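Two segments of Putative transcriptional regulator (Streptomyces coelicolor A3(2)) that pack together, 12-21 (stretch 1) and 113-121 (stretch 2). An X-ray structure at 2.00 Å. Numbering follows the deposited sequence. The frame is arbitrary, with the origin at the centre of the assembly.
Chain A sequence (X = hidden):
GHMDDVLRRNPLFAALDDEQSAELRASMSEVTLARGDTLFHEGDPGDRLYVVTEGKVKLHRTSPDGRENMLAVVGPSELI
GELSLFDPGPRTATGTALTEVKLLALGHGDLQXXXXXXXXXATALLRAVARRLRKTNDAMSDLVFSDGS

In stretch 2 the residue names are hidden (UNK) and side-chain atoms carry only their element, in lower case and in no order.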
ATOM      1  N   LEU A  12       5.618  17.794  -3.281  1.00 38.31           N
ATOM      2  CA  LEU A  12       4.806  18.411  -4.327  1.00 37.57           C
ATOM      3  C   LEU A  12       5.560  19.510  -5.051  1.00 36.82           C
ATOM      4  O   LEU A  12       5.571  19.540  -6.293  1.00 35.94           O
ATOM      5  CB  LEU A  12       3.491  18.983  -3.778  1.00 37.10           C
ATOM      6  CG  LEU A  12       2.564  19.609  -4.830  1.00 37.93           C
ATOM      7  CD1 LEU A  12       2.286  18.658  -6.027  1.00 34.66           C
ATOM      8  CD2 LEU A  12       1.219  20.102  -4.192  1.00 37.32           C
ATOM      9  N   PHE A  13       6.174  20.413  -4.272  1.00 36.13           N
ATOM     10  CA  PHE A  13       6.785  21.634  -4.828  1.00 35.49           C
ATOM     11  C   PHE A  13       8.311  21.574  -4.860  1.00 35.41           C
ATOM     12  O   PHE A  13       8.965  22.581  -5.144  1.00 35.14           O
ATOM     13  CB  PHE A  13       6.358  22.862  -4.031  1.00 34.96           C
ATOM     14  CG  PHE A  13       4.882  23.111  -4.026  1.00 36.90           C
ATOM     15  CD1 PHE A  13       4.149  23.145  -5.219  1.00 35.02           C
ATOM     16  CD2 PHE A  13       4.221  23.356  -2.825  1.00 36.29           C
ATOM     17  CE1 PHE A  13       2.776  23.417  -5.201  1.00 36.96           C
ATOM     18  CE2 PHE A  13       2.870  23.635  -2.803  1.00 36.92           C
ATOM     19  CZ  PHE A  13       2.131  23.657  -3.982  1.00 35.81           C
ATOM     20  N   ALA A  14       8.871  20.397  -4.564  1.00 35.30           N
ATOM     21  CA  ALA A  14      10.318  20.247  -4.422  1.00 35.05           C
ATOM     22  C   ALA A  14      11.090  20.658  -5.673  1.00 34.64           C
ATOM     23  O   ALA A  14      12.195  21.190  -5.568  1.00 33.95           O
ATOM     24  CB  ALA A  14      10.696  18.806  -4.002  1.00 35.48           C
ATOM     25  N   ALA A  15      10.509  20.433  -6.854  1.00 34.37           N
ATOM     26  CA  ALA A  15      11.251  20.655  -8.105  1.00 34.56           C
ATOM     27  C   ALA A  15      11.036  22.035  -8.726  1.00 34.96           C
ATOM     28  O   ALA A  15      11.631  22.354  -9.758  1.00 35.14           O
ATOM     29  CB  ALA A  15      10.944  19.560  -9.123  1.00 34.68           C
ATOM     30  N   LEU A  16      10.206  22.852  -8.094  1.00 34.57           N
ATOM     31  CA  LEU A  16       9.896  24.181  -8.615  1.00 34.93           C
ATOM     32  C   LEU A  16      11.158  25.003  -8.641  1.00 34.93           C
ATOM     33  O   LEU A  16      11.979  24.929  -7.693  1.00 33.19           O
ATOM     34  CB  LEU A  16       8.834  24.873  -7.746  1.00 35.11           C
ATOM     35  CG  LEU A  16       7.358  24.417  -7.732  1.00 36.23           C
ATOM     36  CD1 LEU A  16       6.523  25.517  -7.102  1.00 35.20           C
ATOM     37  CD2 LEU A  16       6.792  24.061  -9.133  1.00 37.24           C
ATOM     38  N   ASP A  17      11.337  25.758  -9.731  1.00 35.76           N
ATOM     39  CA  ASP A  17      12.433  26.729  -9.806  1.00 36.80           C
ATOM     40  C   ASP A  17      12.121  27.966  -8.947  1.00 37.62           C
ATOM     41  O   ASP A  17      11.033  28.057  -8.355  1.00 36.82           O
ATOM     42  CB  ASP A  17      12.825  27.085 -11.265  1.00 37.24           C
ATOM     43  CG  ASP A  17      11.705  27.770 -12.054  1.00 38.83           C
ATOM     44  OD1 ASP A  17      10.804  28.401 -11.450  1.00 39.07           O
ATOM     45  OD2 ASP A  17      11.744  27.682 -13.311  1.00 38.50           O
ATOM     46  N   ASP A  18      13.076  28.892  -8.866  1.00 38.17           N
ATOM     47  CA  ASP A  18      12.923  30.097  -8.048  1.00 39.44           C
ATOM     48  C   ASP A  18      11.755  30.972  -8.527  1.00 40.09           C
ATOM     49  O   ASP A  18      11.017  31.535  -7.703  1.00 40.22           O
ATOM     50  CB  ASP A  18      14.229  30.901  -8.001  1.00 39.30           C
ATOM     51  CG  ASP A  18      15.336  30.206  -7.193  1.00 40.60           C
ATOM     52  OD1 ASP A  18      15.087  29.131  -6.589  1.00 41.36           O
ATOM     53  OD2 ASP A  18      16.464  30.749  -7.152  1.00 38.88           O
ATOM     54  N   GLU A  19      11.566  31.072  -9.844  1.00 40.58           N
ATOM     55  CA  GLU A  19      10.480  31.898 -10.373  1.00 41.72           C
ATOM     56  C   GLU A  19       9.129  31.277 -10.043  1.00 40.59           C
ATOM     57  O   GLU A  19       8.221  31.984  -9.617  1.00 41.16           O
ATOM     58  CB  GLU A  19      10.605  32.186 -11.887  1.00 41.32           C
ATOM     59  CG  GLU A  19       9.224  32.381 -12.582  1.00 43.94           C
ATOM     60  CD  GLU A  19       9.201  33.320 -13.797  1.00 45.02           C
ATOM     61  OE1 GLU A  19       8.613  32.912 -14.835  1.00 50.54           O
ATOM     62  OE2 GLU A  19       9.729  34.467 -13.727  1.00 48.55           O
ATOM     63  N   GLN A  20       8.994  29.964 -10.235  1.00 39.78           N
ATOM     64  CA  GLN A  20       7.735  29.278  -9.951  1.00 38.82           C
ATOM     65  C   GLN A  20       7.417  29.348  -8.457  1.00 38.26           C
ATOM     66  O   GLN A  20       6.264  29.540  -8.078  1.00 38.94           O
ATOM     67  CB  GLN A  20       7.749  27.833 -10.455  1.00 39.06           C
ATOM     68  CG  GLN A  20       7.863  27.693 -11.984  1.00 39.27           C
ATOM     69  CD  GLN A  20       8.411  26.345 -12.416  1.00 41.46           C
ATOM     70  OE1 GLN A  20       9.122  25.653 -11.658  1.00 41.76           O
ATOM     71  NE2 GLN A  20       8.092  25.962 -13.643  1.00 38.83           N
ATOM     72  N   SER A  21       8.441  29.214  -7.626  1.00 37.70           N
ATOM     73  CA  SER A  21       8.305  29.338  -6.172  1.00 37.78           C
ATOM     74  C   SER A  21       7.840  30.755  -5.777  1.00 38.05           C
ATOM     75  O   SER A  21       7.071  30.915  -4.830  1.00 37.69           O
ATOM     76  CB  SER A  21       9.637  29.036  -5.488  1.00 37.22           C
ATOM     77  OG  SER A  21      10.083  27.715  -5.772  1.00 36.74           O
ATOM     78  N   UNK A 113      -5.573  30.482 -12.134  1.00 34.52           N
ATOM     79  CA  UNK A 113      -4.850  31.706 -12.488  1.00 34.32           C
ATOM     80  C   UNK A 113      -3.337  31.480 -12.525  1.00 34.58           C
ATOM     81  O   UNK A 113      -2.656  32.082 -13.327  1.00 33.91           O
ATOM     82  c   UNK A 113      -6.539  32.146 -10.853  1.00 34.95           C
ATOM     83  c   UNK A 113      -5.203  32.659 -11.348  1.00 34.44           C
ATOM     84  c   UNK A 113      -6.357  30.665 -10.903  1.00 33.88           C
ATOM     85  N   UNK A 114      -2.820  30.652 -11.627  1.00 35.69           N
ATOM     86  CA  UNK A 114      -1.390  30.394 -11.627  1.00 36.96           C
ATOM     87  C   UNK A 114      -0.989  29.654 -12.895  1.00 37.56           C
ATOM     88  O   UNK A 114      -0.081  30.086 -13.597  1.00 37.19           O
ATOM     89  c   UNK A 114       0.491  29.360 -10.250  1.00 38.05           C
ATOM     90  c   UNK A 114      -0.974  29.667 -10.356  1.00 37.67           C
ATOM     91  n   UNK A 114       2.742  29.399 -10.529  1.00 39.01           N
ATOM     92  c   UNK A 114       2.803  26.683  -8.034  1.00 37.76           C
ATOM     93  c   UNK A 114       2.476  28.438  -9.586  1.00 38.07           C
ATOM     94  c   UNK A 114       3.348  27.591  -8.901  1.00 40.02           C
ATOM     95  c   UNK A 114       1.552  29.978 -10.921  1.00 38.87           C
ATOM     96  c   UNK A 114       0.542  27.455  -8.491  1.00 38.18           C
ATOM     97  c   UNK A 114       1.418  26.613  -7.810  1.00 39.24           C
ATOM     98  c   UNK A 114       1.071  28.380  -9.402  1.00 37.73           C
ATOM     99  N   UNK A 115      -1.708  28.581 -13.228  1.00 39.04           N
ATOM    100  CA  UNK A 115      -1.431  27.842 -14.477  1.00 40.19           C
ATOM    101  C   UNK A 115      -1.553  28.712 -15.725  1.00 40.63           C
ATOM    102  O   UNK A 115      -0.782  28.544 -16.664  1.00 40.52           O
ATOM    103  c   UNK A 115      -0.926  25.270 -12.922  1.00 43.59           C
ATOM    104  c   UNK A 115      -3.099  24.318 -13.859  1.00 44.66           C
ATOM    105  c   UNK A 115      -2.329  25.602 -13.446  1.00 43.31           C
ATOM    106  c   UNK A 115      -2.305  26.590 -14.616  1.00 40.53           C
ATOM    107  N   UNK A 116      -2.498  29.649 -15.719  1.00 40.96           N
ATOM    108  CA  UNK A 116      -2.671  30.605 -16.821  1.00 41.83           C
ATOM    109  C   UNK A 116      -1.496  31.557 -16.992  1.00 41.64           C
ATOM    110  O   UNK A 116      -1.163  31.934 -18.100  1.00 42.59           O
ATOM    111  c   UNK A 116      -3.947  31.428 -16.623  1.00 42.21           C
ATOM    112  o   UNK A 116      -6.324  31.139 -16.877  1.00 45.48           O
ATOM    113  n   UNK A 116      -5.047  29.285 -16.842  1.00 45.21           N
ATOM    114  c   UNK A 116      -5.210  30.602 -16.799  1.00 44.29           C
ATOM    115  N   UNK A 117      -0.886  31.956 -15.886  1.00 40.82           N
ATOM    116  CA  UNK A 117       0.289  32.825 -15.914  1.00 40.75           C
ATOM    117  C   UNK A 117       1.558  32.042 -16.294  1.00 40.57           C
ATOM    118  O   UNK A 117       2.470  32.576 -16.942  1.00 38.59           O
ATOM    119  c   UNK A 117      -0.585  34.631 -14.381  1.00 39.08           C
ATOM    120  c   UNK A 117       0.452  33.518 -14.529  1.00 40.70           C
ATOM    121  c   UNK A 117       1.847  34.035 -14.312  1.00 41.16           C
ATOM    122  N   UNK A 118       1.605  30.775 -15.882  1.00 40.51           N
ATOM    123  CA  UNK A 118       2.829  29.971 -15.978  1.00 41.34           C
ATOM    124  C   UNK A 118       2.472  28.518 -16.308  1.00 41.61           C
ATOM    125  O   UNK A 118       2.416  27.647 -15.426  1.00 41.32           O
ATOM    126  n   UNK A 118       5.865  31.347 -16.018  1.00 54.49           N
ATOM    127  c   UNK A 118       5.973  31.926 -17.218  1.00 56.70           C
ATOM    128  c   UNK A 118       5.945  29.902 -15.795  1.00 49.03           C
ATOM    129  n   UNK A 118       5.896  33.249 -17.324  1.00 58.03           N
ATOM    130  c   UNK A 118       3.620  30.075 -14.681  1.00 41.66           C
ATOM    131  c   UNK A 118       5.038  29.421 -14.682  1.00 45.12           C
ATOM    132  n   UNK A 118       6.141  31.185 -18.314  1.00 57.26           N
ATOM    133  N   UNK A 119       2.254  28.252 -17.597  1.00 42.22           N
ATOM    134  CA  UNK A 119       1.701  26.985 -18.072  1.00 42.91           C
ATOM    135  C   UNK A 119       2.598  25.775 -17.792  1.00 42.77           C
ATOM    136  O   UNK A 119       2.093  24.651 -17.725  1.00 42.80           O
ATOM    137  c   UNK A 119       2.604  29.149 -18.711  1.00 42.12           C
ATOM    138  c   UNK A 119       1.555  27.207 -19.582  1.00 43.16           C
ATOM    139  c   UNK A 119       1.703  28.677 -19.791  1.00 43.99           C
ATOM    140  N   UNK A 120       3.908  26.008 -17.642  1.00 42.30           N
ATOM    141  CA  UNK A 120       4.869  24.949 -17.306  1.00 42.16           C
ATOM    142  C   UNK A 120       4.608  24.309 -15.946  1.00 41.06           C
ATOM    143  O   UNK A 120       5.067  23.192 -15.678  1.00 40.06           O
ATOM    144  o   UNK A 120       8.945  26.804 -19.281  1.00 51.93           O
ATOM    145  c   UNK A 120       8.395  25.833 -18.710  1.00 51.59           C
ATOM    146  c   UNK A 120       6.869  25.772 -18.691  1.00 46.03           C
ATOM    147  o   UNK A 120       9.044  24.898 -18.169  1.00 54.56           O
ATOM    148  c   UNK A 120       6.309  25.487 -17.314  1.00 43.02           C
ATOM    149  N   UNK A 121       3.906  25.040 -15.082  1.00 39.89           N
ATOM    150  CA  UNK A 121       3.593  24.586 -13.740  1.00 38.92           C
ATOM    151  C   UNK A 121       2.682  23.362 -13.792  1.00 38.58           C
ATOM    152  O   UNK A 121       2.832  22.484 -12.962  1.00 37.52           O
ATOM    153  c   UNK A 121       4.057  26.751 -12.521  1.00 41.06           C
ATOM    154  c   UNK A 121       2.990  25.717 -12.864  1.00 39.50           C
ATOM    155  c   UNK A 121       2.371  25.179 -11.556  1.00 39.79           C
TER

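Position 113 has three side-chain carbons that close a ring onto the backbone N, the mark of proline. Pro 113 lies out of reach of stretch 1, and its phi of -61° is one a helix accepts.

Position 114 carries one carbon and then fused five- and six-membered rings holding eight carbons and one nitrogen, which reach Phe 13, Leu 16 and Gln 20; this is tryptophan. The CA-to-CB bond of Trp 114 points toward stretch 1. Its CH2 lies 4.0 Å from Leu 16 CD1 and 4.3 Å from Phe 13 CE1, both near the plane of the large indole at its edge, while its CZ2 approaches Gln 20 O at 3.6 Å.

Position 115 has four carbons, forked at the second: leucine. Leu 115 is buried, as suits an apolar chain, but makes no contact with stretch 1.

At position 116 two carbons are followed by one oxygen and one nitrogen on the second, hence asparagine. Asn 116 is exposed, where a polar group is at ease.

Position 117 shows one carbon carrying two more, the beta-branched pattern of valine. Val 117 ends the first helix, its N hydrogen-bonded to Pro 113 O at 3.1 Å; it is exposed, and the contact makes no demand on its side chain.

Position 118 has three carbons, a nitrogen, and a carbon bearing two more nitrogens, and touches Glu 19 and Gln 20: arginine. Arg 118 leaves helical phi/psi, and its long chain brings NE to 3.4 Å from Glu 19 OE1. The oxygen sits over one face of the guanidinium, so this salt bridge joins charges without an N-H pointing at the acceptor.

Position 119 again closes three carbons onto its own N, so it is proline. Pro 119 does not touch stretch 1; its phi of -64° is one the ring allows.

Position 120 has three carbons, the third carrying two oxygens, and meets Gln 20: glutamate. Glu 120 is exposed, its carboxylate free of stretch 1; its CB lies 4.1 Å from Gln 20 NE2.

Position 121 has one carbon carrying two, against Gln 20: valine. Val 121 is buried, its compact apolar branch CG2 packing 4.0 Å from the aliphatic Gln 20 CG.

The contact buries 318 Å², both sides summed, and has no hydrogen bond between the stretches. Gln 20, with the largest covered area, touches Trp 114, Arg 118, Glu 120 and Val 121. Its OE1 accepts from Asp 17 N at 2.9 Å, while Asp 17 OD1 caps the helix by accepting from Gln 20 N at 2.7 Å. This reciprocal pair ties Gln 20 to its own stretch, as the indole packs against Leu 16 and Phe 13 and the salt bridge adds charge attraction.

Stretch 2, residues 113-121: PWLNVRPEV
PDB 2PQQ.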